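Local coordinates for metallo-beta-lactamase superfamily protein (Thermus thermophilus, PDB 2ZWR), which probably acts as a zinc-dependent hydrolase of the metallo-beta-lactamase superfamily, holding two metal ions in a histidine- and aspartate-rich site, at residues L17-E22 / T43-L48; D31-L36 / V60-P65; A49-H54 / R113-Q118; D71-L76 / P104-E109. All blocks are in the same frame, centred on the assembly; numbering follows the deposited sequence.

Contact 1. Residues L17-E22 / T43-L48; sequences LVETGE and TGLIPL. With ZN (zinc ion), chain H.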
loop_
_atom_site.group_PDB
_atom_site.type_symbol
_atom_site.label_atom_id
_atom_site.label_comp_id
_atom_site.label_asym_id
_atom_site.label_seq_id
_atom_site.Cartn_x
_atom_site.Cartn_y
_atom_site.Cartn_z
ATOM N N LEU A 17 -9.234 -0.011 -4.315
ATOM C CA LEU A 17 -9.690 -0.784 -5.457
ATOM C C LEU A 17 -9.619 0.140 -6.666
ATOM O O LEU A 17 -10.310 1.148 -6.736
ATOM C CB LEU A 17 -11.110 -1.313 -5.233
ATOM C CG LEU A 17 -11.755 -2.139 -6.357
ATOM C CD1 LEU A 17 -10.992 -3.445 -6.648
ATOM C CD2 LEU A 17 -13.247 -2.417 -6.051
ATOM N N VAL A 18 -8.747 -0.200 -7.601
ATOM C CA VAL A 18 -8.388 0.707 -8.685
ATOM C C VAL A 18 -8.665 0.019 -10.013
ATOM O O VAL A 18 -8.184 -1.093 -10.253
ATOM C CB VAL A 18 -6.878 1.100 -8.627
ATOM C CG1 VAL A 18 -6.526 2.083 -9.744
ATOM C CG2 VAL A 18 -6.508 1.669 -7.245
ATOM N N GLU A 19 -9.435 0.681 -10.867
ATOM C CA GLU A 19 -9.636 0.202 -12.231
ATOM C C GLU A 19 -8.473 0.693 -13.085
ATOM O O GLU A 19 -8.260 1.882 -13.211
ATOM C CB GLU A 19 -10.983 0.674 -12.802
ATOM C CG GLU A 19 -11.371 -0.027 -14.123
ATOM C CD GLU A 19 -12.828 0.212 -14.559
ATOM O OE1 GLU A 19 -13.495 1.138 -14.027
ATOM O OE2 GLU A 19 -13.304 -0.539 -15.448
ATOM N N THR A 20 -7.706 -0.227 -13.653
ATOM C CA THR A 20 -6.599 0.154 -14.531
ATOM C C THR A 20 -6.942 -0.195 -15.983
ATOM O O THR A 20 -7.949 -0.855 -16.256
ATOM C CB THR A 20 -5.250 -0.509 -14.096
ATOM O OG1 THR A 20 -5.126 -1.819 -14.668
ATOM C CG2 THR A 20 -5.145 -0.608 -12.562
ATOM N N GLY A 21 -6.108 0.256 -16.913
ATOM C CA GLY A 21 -6.260 -0.116 -18.322
ATOM C C GLY A 21 -6.090 -1.612 -18.562
ATOM O O GLY A 21 -6.468 -2.118 -19.623
ATOM N N GLU A 22 -5.522 -2.313 -17.577
ATOM C CA GLU A 22 -5.358 -3.769 -17.634
ATOM C C GLU A 22 -6.282 -4.525 -16.680
ATOM O O GLU A 22 -6.058 -5.701 -16.386
ATOM C CB GLU A 22 -3.908 -4.153 -17.350
ATOM C CG GLU A 22 -2.963 -3.835 -18.500
ATOM C CD GLU A 22 -1.543 -3.588 -18.037
ATOM O OE1 GLU A 22 -1.005 -4.402 -17.257
ATOM O OE2 GLU A 22 -0.959 -2.572 -18.458
ATOM N N THR A 43 -19.262 -1.527 -6.692
ATOM C CA THR A 43 -18.513 -0.945 -7.805
ATOM C C THR A 43 -18.618 -1.776 -9.084
ATOM O O THR A 43 -18.397 -1.263 -10.172
ATOM C CB THR A 43 -17.006 -0.761 -7.455
ATOM O OG1 THR A 43 -16.442 -2.027 -7.094
ATOM C CG2 THR A 43 -16.812 0.236 -6.302
ATOM N N GLY A 44 -18.926 -3.066 -8.941
ATOM C CA GLY A 44 -18.940 -4.002 -10.067
ATOM C C GLY A 44 -17.550 -4.369 -10.560
ATOM O O GLY A 44 -17.393 -4.828 -11.689
ATOM N N LEU A 45 -16.541 -4.161 -9.715
ATOM C CA LEU A 45 -15.140 -4.425 -10.077
ATOM C C LEU A 45 -14.571 -5.629 -9.320
ATOM O O LEU A 45 -14.661 -5.691 -8.095
ATOM C CB LEU A 45 -14.279 -3.190 -9.797
ATOM C CG LEU A 45 -14.531 -1.896 -10.577
ATOM C CD1 LEU A 45 -13.701 -0.767 -9.986
ATOM C CD2 LEU A 45 -14.216 -2.078 -12.069
ATOM N N ILE A 46 -14.000 -6.582 -10.053
ATOM C CA ILE A 46 -13.320 -7.718 -9.438
ATOM C C ILE A 46 -11.813 -7.574 -9.657
ATOM O O ILE A 46 -11.357 -7.576 -10.800
ATOM C CB ILE A 46 -13.791 -9.079 -10.019
ATOM C CG1 ILE A 46 -15.315 -9.123 -10.187
ATOM C CG2 ILE A 46 -13.296 -10.244 -9.142
ATOM C CD1 ILE A 46 -15.785 -10.270 -11.099
ATOM N N PRO A 47 -11.031 -7.474 -8.565
ATOM C CA PRO A 47 -9.578 -7.314 -8.728
ATOM C C PRO A 47 -8.957 -8.535 -9.407
ATOM O O PRO A 47 -9.435 -9.660 -9.222
ATOM C CB PRO A 47 -9.068 -7.185 -7.284
ATOM C CG PRO A 47 -10.112 -7.876 -6.456
ATOM C CD PRO A 47 -11.420 -7.544 -7.143
ATOM N N LEU A 48 -7.912 -8.303 -10.195
ATOM C CA LEU A 48 -7.175 -9.375 -10.853
ATOM C C LEU A 48 -5.925 -9.761 -10.068
ATOM O O LEU A 48 -5.294 -10.778 -10.341
ATOM C CB LEU A 48 -6.778 -8.950 -12.275
ATOM C CG LEU A 48 -7.934 -8.664 -13.238
ATOM C CD1 LEU A 48 -7.412 -8.341 -14.624
ATOM C CD2 LEU A 48 -8.928 -9.829 -13.269
HETATM ZN ZN ZN H . 1.181 -3.876 -18.141
HETATM O O HOH W 1 1.988 -1.855 -17.384
#
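In the first of the two mixed sheets of the metallo-beta-lactamase fold, the end of strand 13-20 meets the loop that leads from helix 33-43 into strand 50-51. No hydrogen bond joins 17-22 to 43-48; the 297 Å² buried between them come from packing, mostly between side chains. L17 has the largest share, with L45 close behind. With CG anti to the backbone N (chi1 179°), the two methyls of L17 divide the work: CD2 meets T43 OG1 tip to tip at 3.4 Å and also reaches L45 CB at 4.0 Å, while CD1 sits 4.2 Å from P47 CD, the two side chains crossing at about a right angle. The hydroxyl of T43 also bonds to the carbonyl of L39 in helix 33-43. L45 then reaches E19, its CD2 lying 3.7 Å from the carboxylate carbon CD of E19 and about equally near both oxygens; the charge itself is held by a salt bridge to R2. Farther along, T20 OG1 accepts from E22 N at 3.0 Å, an ST turn. The E22 side chain binds a zinc ion through both carboxylate oxygens, and L48 CD1 touches E22 O. Around this contact, L39 and F40 of helix 33-43 pack on L17, F4 of strand 2-8 lies against T43 and L45, and strand 23-27 adjoins L45 and P47.

Contact 2. Residues D31-L36 / V60-P65; sequences DEPEKL and VGAVAP. With ZN (zinc ion), chain G.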
loop_
_atom_site.group_PDB
_atom_site.type_symbol
_atom_site.label_atom_id
_atom_site.label_comp_id
_atom_site.label_asym_id
_atom_site.label_seq_id
_atom_site.Cartn_x
_atom_site.Cartn_y
_atom_site.Cartn_z
ATOM N N ASP A 31 -7.641 -5.409 6.238
ATOM C CA ASP A 31 -8.540 -6.016 7.189
ATOM C C ASP A 31 -9.954 -5.986 6.640
ATOM O O ASP A 31 -10.203 -5.427 5.564
ATOM C CB ASP A 31 -8.477 -5.243 8.516
ATOM C CG ASP A 31 -8.874 -6.084 9.702
ATOM O OD1 ASP A 31 -9.188 -7.273 9.521
ATOM O OD2 ASP A 31 -8.890 -5.553 10.820
ATOM N N GLU A 32 -10.866 -6.615 7.375
ATOM C CA GLU A 32 -12.309 -6.569 7.080
ATOM C C GLU A 32 -12.618 -7.026 5.649
ATOM O O GLU A 32 -13.101 -6.240 4.831
ATOM C CB GLU A 32 -12.894 -5.171 7.347
ATOM C CG GLU A 32 -12.573 -4.593 8.730
ATOM C CD GLU A 32 -13.375 -3.332 9.057
ATOM O OE1 GLU A 32 -14.621 -3.420 9.203
ATOM O OE2 GLU A 32 -12.771 -2.249 9.179
ATOM N N PRO A 33 -12.349 -8.306 5.351
ATOM C CA PRO A 33 -12.586 -8.844 4.012
ATOM C C PRO A 33 -14.032 -8.679 3.537
ATOM O O PRO A 33 -14.257 -8.491 2.333
ATOM C CB PRO A 33 -12.235 -10.332 4.157
ATOM C CG PRO A 33 -12.227 -10.611 5.633
ATOM C CD PRO A 33 -11.817 -9.328 6.275
ATOM N N GLU A 34 -14.989 -8.743 4.469
ATOM C CA GLU A 34 -16.419 -8.574 4.158
ATOM C C GLU A 34 -16.679 -7.191 3.582
ATOM O O GLU A 34 -17.496 -7.034 2.687
ATOM C CB GLU A 34 -17.315 -8.737 5.401
ATOM C CG GLU A 34 -16.759 -9.572 6.543
ATOM C CD GLU A 34 -15.663 -8.863 7.348
ATOM O OE1 GLU A 34 -15.881 -7.751 7.883
ATOM O OE2 GLU A 34 -14.579 -9.444 7.461
ATOM N N LYS A 35 -15.988 -6.188 4.118
ATOM C CA LYS A 35 -16.095 -4.808 3.645
ATOM C C LYS A 35 -15.529 -4.674 2.225
ATOM O O LYS A 35 -16.091 -3.958 1.386
ATOM C CB LYS A 35 -15.375 -3.867 4.626
ATOM C CG LYS A 35 -15.859 -2.426 4.608
ATOM C CD LYS A 35 -15.603 -1.720 5.954
ATOM N N LEU A 36 -14.432 -5.385 1.951
ATOM C CA LEU A 36 -13.839 -5.405 0.605
ATOM C C LEU A 36 -14.705 -6.146 -0.412
ATOM O O LEU A 36 -14.952 -5.641 -1.506
ATOM C CB LEU A 36 -12.425 -5.989 0.637
ATOM C CG LEU A 36 -11.391 -5.054 1.274
ATOM C CD1 LEU A 36 -10.203 -5.850 1.781
ATOM C CD2 LEU A 36 -10.957 -3.969 0.295
ATOM N N VAL A 60 -2.071 -6.201 5.289
ATOM C CA VAL A 60 -2.147 -7.571 4.722
ATOM C C VAL A 60 -3.154 -8.508 5.418
ATOM O O VAL A 60 -3.265 -9.687 5.059
ATOM C CB VAL A 60 -0.737 -8.260 4.672
ATOM C CG1 VAL A 60 0.264 -7.433 3.837
ATOM C CG2 VAL A 60 -0.194 -8.507 6.092
ATOM N N GLY A 61 -3.900 -7.988 6.389
ATOM C CA GLY A 61 -4.832 -8.805 7.178
ATOM C C GLY A 61 -6.021 -9.431 6.447
ATOM O O GLY A 61 -6.663 -10.343 6.986
ATOM N N ALA A 62 -6.325 -8.940 5.239
ATOM C CA ALA A 62 -7.425 -9.460 4.428
ATOM C C ALA A 62 -6.924 -10.198 3.206
ATOM O O ALA A 62 -7.718 -10.656 2.390
ATOM C CB ALA A 62 -8.358 -8.340 4.002
ATOM N N VAL A 63 -5.608 -10.319 3.069
ATOM C CA VAL A 63 -5.047 -11.037 1.917
ATOM C C VAL A 63 -5.524 -12.490 1.855
ATOM O O VAL A 63 -6.045 -12.904 0.827
ATOM C CB VAL A 63 -3.500 -10.944 1.844
ATOM C CG1 VAL A 63 -2.945 -11.913 0.788
ATOM C CG2 VAL A 63 -3.078 -9.521 1.532
ATOM N N ALA A 64 -5.373 -13.247 2.953
ATOM C CA ALA A 64 -5.694 -14.690 2.943
ATOM C C ALA A 64 -7.115 -15.084 2.461
ATOM O O ALA A 64 -7.240 -15.917 1.559
ATOM C CB ALA A 64 -5.360 -15.348 4.291
ATOM N N PRO A 65 -8.184 -14.509 3.067
ATOM C CA PRO A 65 -9.540 -14.809 2.577
ATOM C C PRO A 65 -9.782 -14.455 1.113
ATOM O O PRO A 65 -10.485 -15.191 0.418
ATOM C CB PRO A 65 -10.457 -13.971 3.488
ATOM C CG PRO A 65 -9.555 -12.948 4.152
ATOM C CD PRO A 65 -8.214 -13.622 4.253
HETATM ZN ZN ZN G . -10.031 -8.322 11.197
HETATM O O HOH W 2 -11.088 -6.698 11.984
#
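P33 sets its ring against that of P65, the two side chains crossing at about a right angle, with P33 CB and P65 CG the closest atoms at 3.7 Å. P33 CG is nearly as close to the same P65 CG, so one corner of the P65 ring rests against two adjoining carbons of P33. Each proline belongs to the opening turn of a helix. Beside them, the single methyl of A62 fills the middle of the contact: A62 CB lies 3.8 Å from D31 N and at the same distance from L36 CD1. L36 reaches it with CG beside the backbone N (chi1 -72°), and also packs against V6 and L8 of strand 2-8. Main chain comes close here too, for the CA atoms of D31 and A62 are 4.6 Å apart, although no hydrogen bond crosses between the segments. The contact thus joins the N-terminal ends of helices 33-43 and 63-70 within the metallo-beta-lactamase fold, and G61 and A62 come just after the metal ligands D58 and H59. E32 occupies the N-cap position of the first helix, and its carboxylate bonds to G9 N. D31 starts its side chain away from 60-65, and OD1 binds a zinc ion at 2.1 Å. This metal is separate from the dinuclear pair. A water on the same zinc donates to D31 OD2 at 2.7 Å, while E32 N gives a weak hydrogen bond to D31 OD1.

Contact 3. Residues A49-H54 / R113-Q118; sequences AILLTH and RLFGFQ. With ZN (zinc ion), chain D.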
loop_
_atom_site.group_PDB
_atom_site.type_symbol
_atom_site.label_atom_id
_atom_site.label_comp_id
_atom_site.label_asym_id
_atom_site.label_seq_id
_atom_site.Cartn_x
_atom_site.Cartn_y
_atom_site.Cartn_z
ATOM N N ALA A 49 -5.574 -8.934 -9.094
ATOM C CA ALA A 49 -4.361 -9.113 -8.324
ATOM C C ALA A 49 -4.419 -8.253 -7.073
ATOM O O ALA A 49 -5.160 -7.276 -7.011
ATOM C CB ALA A 49 -3.126 -8.732 -9.183
ATOM N N ILE A 50 -3.620 -8.632 -6.082
ATOM C CA ILE A 50 -3.379 -7.829 -4.895
ATOM C C ILE A 50 -1.974 -7.227 -5.029
ATOM O O ILE A 50 -1.016 -7.948 -5.304
ATOM C CB ILE A 50 -3.526 -8.683 -3.590
ATOM C CG1 ILE A 50 -5.010 -9.028 -3.350
ATOM C CG2 ILE A 50 -2.901 -7.953 -2.376
ATOM C CD1 ILE A 50 -5.309 -10.010 -2.202
ATOM N N LEU A 51 -1.871 -5.901 -4.887
ATOM C CA LEU A 51 -0.586 -5.186 -4.927
ATOM C C LEU A 51 -0.319 -4.624 -3.529
ATOM O O LEU A 51 -1.190 -3.977 -2.944
ATOM C CB LEU A 51 -0.626 -4.048 -5.963
ATOM C CG LEU A 51 -0.210 -4.318 -7.430
ATOM C CD1 LEU A 51 -0.825 -5.578 -8.037
ATOM C CD2 LEU A 51 -0.485 -3.103 -8.325
ATOM N N LEU A 52 0.874 -4.889 -2.996
ATOM C CA LEU A 52 1.229 -4.440 -1.641
ATOM C C LEU A 52 2.348 -3.401 -1.615
ATOM O O LEU A 52 3.458 -3.671 -2.076
ATOM C CB LEU A 52 1.582 -5.635 -0.733
ATOM C CG LEU A 52 0.535 -6.749 -0.563
ATOM C CD1 LEU A 52 1.131 -7.904 0.247
ATOM C CD2 LEU A 52 -0.765 -6.240 0.079
ATOM N N THR A 53 2.037 -2.217 -1.070
ATOM C CA THR A 53 3.041 -1.172 -0.848
ATOM C C THR A 53 4.068 -1.678 0.135
ATOM O O THR A 53 5.260 -1.443 -0.036
ATOM C CB THR A 53 2.446 0.167 -0.310
ATOM O OG1 THR A 53 1.887 -0.038 1.000
ATOM C CG2 THR A 53 1.406 0.761 -1.280
ATOM N N HIS A 54 3.598 -2.387 1.164
ATOM C CA HIS A 54 4.484 -3.064 2.119
ATOM C C HIS A 54 3.697 -4.097 2.932
ATOM O O HIS A 54 2.487 -4.249 2.728
ATOM C CB HIS A 54 5.224 -2.046 3.003
ATOM C CG HIS A 54 4.340 -1.283 3.950
ATOM N ND1 HIS A 54 3.328 -0.452 3.526
ATOM C CD2 HIS A 54 4.352 -1.197 5.301
ATOM C CE1 HIS A 54 2.740 0.095 4.575
ATOM N NE2 HIS A 54 3.343 -0.340 5.664
ATOM N N ARG A 113 6.970 -2.315 -14.369
ATOM C CA ARG A 113 5.669 -1.823 -14.827
ATOM C C ARG A 113 4.634 -2.924 -14.708
ATOM O O ARG A 113 4.827 -4.010 -15.258
ATOM C CB ARG A 113 5.731 -1.376 -16.294
ATOM C CG ARG A 113 5.937 0.100 -16.513
ATOM C CD ARG A 113 7.393 0.473 -16.421
ATOM N NE ARG A 113 7.702 1.611 -17.288
ATOM N N LEU A 114 3.542 -2.646 -13.999
ATOM C CA LEU A 114 2.424 -3.586 -13.922
ATOM C C LEU A 114 1.135 -2.841 -13.667
ATOM O O LEU A 114 1.107 -1.880 -12.884
ATOM C CB LEU A 114 2.640 -4.687 -12.854
ATOM C CG LEU A 114 2.381 -4.414 -11.361
ATOM C CD1 LEU A 114 2.372 -5.706 -10.569
ATOM C CD2 LEU A 114 3.414 -3.482 -10.792
ATOM N N PHE A 115 0.080 -3.291 -14.340
ATOM C CA PHE A 115 -1.253 -2.706 -14.244
ATOM C C PHE A 115 -1.247 -1.189 -14.384
ATOM O O PHE A 115 -1.996 -0.490 -13.700
ATOM C CB PHE A 115 -1.940 -3.132 -12.941
ATOM C CG PHE A 115 -2.207 -4.610 -12.848
ATOM C CD1 PHE A 115 -3.343 -5.164 -13.440
ATOM C CD2 PHE A 115 -1.337 -5.442 -12.148
ATOM C CE1 PHE A 115 -3.600 -6.535 -13.350
ATOM C CE2 PHE A 115 -1.582 -6.811 -12.036
ATOM C CZ PHE A 115 -2.718 -7.361 -12.636
ATOM N N GLY A 116 -0.400 -0.689 -15.284
ATOM C CA GLY A 116 -0.349 0.736 -15.593
ATOM C C GLY A 116 0.435 1.568 -14.594
ATOM O O GLY A 116 0.435 2.803 -14.693
ATOM N N PHE A 117 1.100 0.905 -13.642
ATOM C CA PHE A 117 1.925 1.583 -12.631
ATOM C C PHE A 117 3.420 1.377 -12.867
ATOM O O PHE A 117 3.846 0.352 -13.404
ATOM C CB PHE A 117 1.596 1.078 -11.209
ATOM C CG PHE A 117 0.192 1.399 -10.738
ATOM C CD1 PHE A 117 -0.193 2.710 -10.482
ATOM C CD2 PHE A 117 -0.729 0.376 -10.526
ATOM C CE1 PHE A 117 -1.481 2.995 -10.043
ATOM C CE2 PHE A 117 -2.013 0.643 -10.090
ATOM C CZ PHE A 117 -2.395 1.952 -9.843
ATOM N N GLN A 118 4.216 2.344 -12.431
ATOM C CA GLN A 118 5.656 2.157 -12.314
ATOM C C GLN A 118 5.967 1.951 -10.830
ATOM O O GLN A 118 5.505 2.719 -9.977
ATOM C CB GLN A 118 6.398 3.372 -12.877
ATOM C CG GLN A 118 7.914 3.367 -12.654
ATOM C CD GLN A 118 8.617 4.654 -13.135
ATOM O OE1 GLN A 118 9.833 4.659 -13.339
ATOM N NE2 GLN A 118 7.855 5.736 -13.319
HETATM ZN ZN ZN D . 3.329 0.431 7.709
HETATM O O HOH W 3 1.515 0.299 8.706
#
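L51 has CG beside the backbone N (chi1 -90°) and chi2 at 47°, torsions that spread its two methyls toward different residues of 113-118. CD1 meets L114 CD1 tip to tip at 4.1 Å and lies equally far from F115 CD2; CD2 stands 4.1 Å from F117 CD2. L114 comes to the meeting with CG in the crowded position between N and carbonyl carbon (chi1 80°). Two residues before L51, A49 CB approaches F115 CZ at 3.7 Å, the closest contact here. All of it is apolar, with no hydrogen bond across. The type I' turn from L114 to F117, closed by F117 N to L114 O at 2.9 Å, places all three side chains on the side facing strand 50-51. That strand belongs to one sheet and the hairpin to the other, so these residues pack inside the alpha-beta-beta-alpha sandwich of the metallo-beta-lactamase fold, where F132 also touches L51 and F117. At the far end of 49-54 the chain reaches the metal site: H54 NE2 binds zinc at 2.2 Å, together with H56, H125 and D144. H54 ND1 donates nearly in its ring plane to T53 OG1 at 2.9 Å, which, with the zinc on NE2, restrains the ring's rotation, and that hydroxyl bonds to D28.

Contact 4. Residues D71-L76 / P104-E109; sequences DLPVYL and PVRPLE. With ZN (zinc ion), chain E.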
loop_
_atom_site.group_PDB
_atom_site.type_symbol
_atom_site.label_atom_id
_atom_site.label_comp_id
_atom_site.label_asym_id
_atom_site.label_seq_id
_atom_site.Cartn_x
_atom_site.Cartn_y
_atom_site.Cartn_z
ATOM N N ASP A 71 -8.355 -16.688 -5.853
ATOM C CA ASP A 71 -7.050 -17.112 -6.391
ATOM C C ASP A 71 -6.190 -15.916 -6.843
ATOM O O ASP A 71 -5.551 -15.967 -7.894
ATOM C CB ASP A 71 -7.225 -18.099 -7.565
ATOM C CG ASP A 71 -7.813 -19.446 -7.139
ATOM O OD1 ASP A 71 -8.056 -20.295 -8.030
ATOM O OD2 ASP A 71 -8.029 -19.672 -5.929
ATOM N N LEU A 72 -6.203 -14.836 -6.070
ATOM C CA LEU A 72 -5.517 -13.599 -6.466
ATOM C C LEU A 72 -4.014 -13.741 -6.288
ATOM O O LEU A 72 -3.555 -14.162 -5.216
ATOM C CB LEU A 72 -6.019 -12.387 -5.666
ATOM C CG LEU A 72 -7.476 -11.942 -5.822
ATOM C CD1 LEU A 72 -7.895 -10.949 -4.732
ATOM C CD2 LEU A 72 -7.726 -11.353 -7.189
ATOM N N PRO A 73 -3.243 -13.433 -7.346
ATOM C CA PRO A 73 -1.809 -13.271 -7.136
ATOM C C PRO A 73 -1.539 -12.062 -6.242
ATOM O O PRO A 73 -2.271 -11.064 -6.302
ATOM C CB PRO A 73 -1.250 -13.045 -8.549
ATOM C CG PRO A 73 -2.381 -12.643 -9.383
ATOM C CD PRO A 73 -3.629 -13.242 -8.757
ATOM N N VAL A 74 -0.509 -12.187 -5.400
ATOM C CA VAL A 74 -0.109 -11.149 -4.465
ATOM C C VAL A 74 1.276 -10.667 -4.837
ATOM O O VAL A 74 2.216 -11.452 -4.874
ATOM C CB VAL A 74 -0.105 -11.659 -2.998
ATOM C CG1 VAL A 74 0.346 -10.557 -2.051
ATOM C CG2 VAL A 74 -1.487 -12.157 -2.600
ATOM N N TYR A 75 1.389 -9.367 -5.116
ATOM C CA TYR A 75 2.647 -8.747 -5.487
ATOM C C TYR A 75 3.248 -8.016 -4.287
ATOM O O TYR A 75 2.592 -7.158 -3.674
ATOM C CB TYR A 75 2.433 -7.774 -6.658
ATOM C CG TYR A 75 2.186 -8.469 -7.974
ATOM C CD1 TYR A 75 3.230 -8.688 -8.868
ATOM C CD2 TYR A 75 0.908 -8.936 -8.312
ATOM C CE1 TYR A 75 3.010 -9.343 -10.087
ATOM C CE2 TYR A 75 0.676 -9.603 -9.507
ATOM C CZ TYR A 75 1.731 -9.799 -10.392
ATOM O OH TYR A 75 1.507 -10.444 -11.580
ATOM N N LEU A 76 4.494 -8.362 -3.966
ATOM C CA LEU A 76 5.210 -7.751 -2.854
ATOM C C LEU A 76 6.688 -7.682 -3.163
ATOM O O LEU A 76 7.240 -8.621 -3.739
ATOM C CB LEU A 76 5.015 -8.584 -1.578
ATOM C CG LEU A 76 5.713 -8.151 -0.291
ATOM C CD1 LEU A 76 4.986 -6.977 0.370
ATOM C CD2 LEU A 76 5.807 -9.345 0.644
ATOM N N PRO A 104 2.747 -18.634 -2.216
ATOM C CA PRO A 104 3.819 -17.690 -2.529
ATOM C C PRO A 104 3.322 -16.307 -2.963
ATOM O O PRO A 104 2.129 -16.120 -3.227
ATOM C CB PRO A 104 4.530 -18.383 -3.692
ATOM C CG PRO A 104 3.418 -19.013 -4.432
ATOM C CD PRO A 104 2.407 -19.453 -3.393
ATOM N N VAL A 105 4.244 -15.347 -3.016
ATOM C CA VAL A 105 3.959 -14.040 -3.590
ATOM C C VAL A 105 4.748 -13.865 -4.885
ATOM O O VAL A 105 5.735 -14.563 -5.106
ATOM C CB VAL A 105 4.260 -12.870 -2.601
ATOM C CG1 VAL A 105 3.520 -13.075 -1.299
ATOM C CG2 VAL A 105 5.753 -12.725 -2.346
ATOM N N ARG A 106 4.296 -12.936 -5.724
ATOM C CA ARG A 106 5.020 -12.520 -6.919
ATOM C C ARG A 106 5.813 -11.262 -6.591
ATOM O O ARG A 106 5.334 -10.403 -5.850
ATOM C CB ARG A 106 4.056 -12.254 -8.080
ATOM C CG ARG A 106 3.275 -13.491 -8.498
ATOM C CD ARG A 106 2.347 -13.219 -9.657
ATOM N NE ARG A 106 1.573 -14.411 -10.026
ATOM C CZ ARG A 106 0.731 -14.470 -11.058
ATOM N NH1 ARG A 106 0.524 -13.400 -11.823
ATOM N NH2 ARG A 106 0.081 -15.593 -11.314
ATOM N N PRO A 107 7.047 -11.168 -7.112
ATOM C CA PRO A 107 7.911 -10.056 -6.734
ATOM C C PRO A 107 7.613 -8.700 -7.389
ATOM O O PRO A 107 7.110 -8.615 -8.521
ATOM C CB PRO A 107 9.308 -10.548 -7.133
ATOM C CG PRO A 107 9.080 -11.510 -8.213
ATOM C CD PRO A 107 7.717 -12.108 -8.025
ATOM N N LEU A 108 7.928 -7.656 -6.644
ATOM C CA LEU A 108 7.985 -6.304 -7.164
ATOM C C LEU A 108 9.457 -5.876 -7.170
ATOM O O LEU A 108 10.280 -6.478 -6.475
ATOM C CB LEU A 108 7.147 -5.357 -6.300
ATOM C CG LEU A 108 5.627 -5.581 -6.293
ATOM C CD1 LEU A 108 4.965 -4.684 -5.257
ATOM C CD2 LEU A 108 5.031 -5.355 -7.678
ATOM N N GLU A 109 9.775 -4.851 -7.954
ATOM C CA GLU A 109 11.142 -4.364 -8.096
ATOM C C GLU A 109 11.098 -2.921 -8.574
ATOM O O GLU A 109 10.205 -2.551 -9.335
ATOM C CB GLU A 109 11.915 -5.247 -9.095
ATOM C CG GLU A 109 13.334 -4.768 -9.434
ATOM C CD GLU A 109 14.208 -5.841 -10.075
ATOM O OE1 GLU A 109 13.757 -6.435 -11.081
ATOM O OE2 GLU A 109 15.337 -6.082 -9.546
HETATM ZN ZN ZN E . -8.755 -21.424 -5.331
HETATM O O HOH W 4 0.790 -15.035 -5.372
#
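Y75 and R106 are parallel neighbours at the edge of a mixed sheet of the metallo-beta-lactamase fold, where the short, weakly bonded strand 106-107 runs alongside strand 74-76, and their side chains lie on the same face. R106, extended from CG to NE, crosses the Y75 ring obliquely. Its CB sits over one face of the ring in a CH-pi contact, 3.9 Å from the centroid and displaced toward the rim. The guanidinium continues the extended chain, its plane standing 82° from that of the ring, and NH1 donates in its own plane to Y75 OH at 3.1 Å, which ties down the end of the arginine. P73 lies alongside it, with CB over the centre of one guanidinium face and 3.5 Å from R106 CZ. Backbone bonds hold this register: R106 N to V74 O at 2.7 Å and L76 N to R106 O at 2.9 Å, both nearly along the C=O axis. Away from Y75, V105 CG1 meets V74 CG1 obliquely, with Y84 of helix 81-85 against both valines. L108 CD2 packs on Y75 CB at 3.7 Å. L108 N donates to L76 O at 3.1 Å from above the carbonyl plane, with a C=O...N angle of 107°.

Contacts 2 and 3 are buried, whereas contacts 1 and 4 are partly exposed. Contacts 1, 3 and 4 reach the same six-stranded sheet: strands 50-51 and 74-76 are neighbours in it, and I50 pairs with P73 and Y75 through probable backbone hydrogen bonds. Contact 4 is nested within the loop that contact 3 closes, their centres about 9 Å apart. Their chemistry differs accordingly. Within the sheet, contact 4 rests on backbone hydrogen bonds and an arginine-tyrosine pair; the other three have no hydrogen bond across and rely on packing, mostly of side chains. F115 links contacts 3 and 1, touching T20 and L48, while V63 of contact 2 packs on I50 and V74.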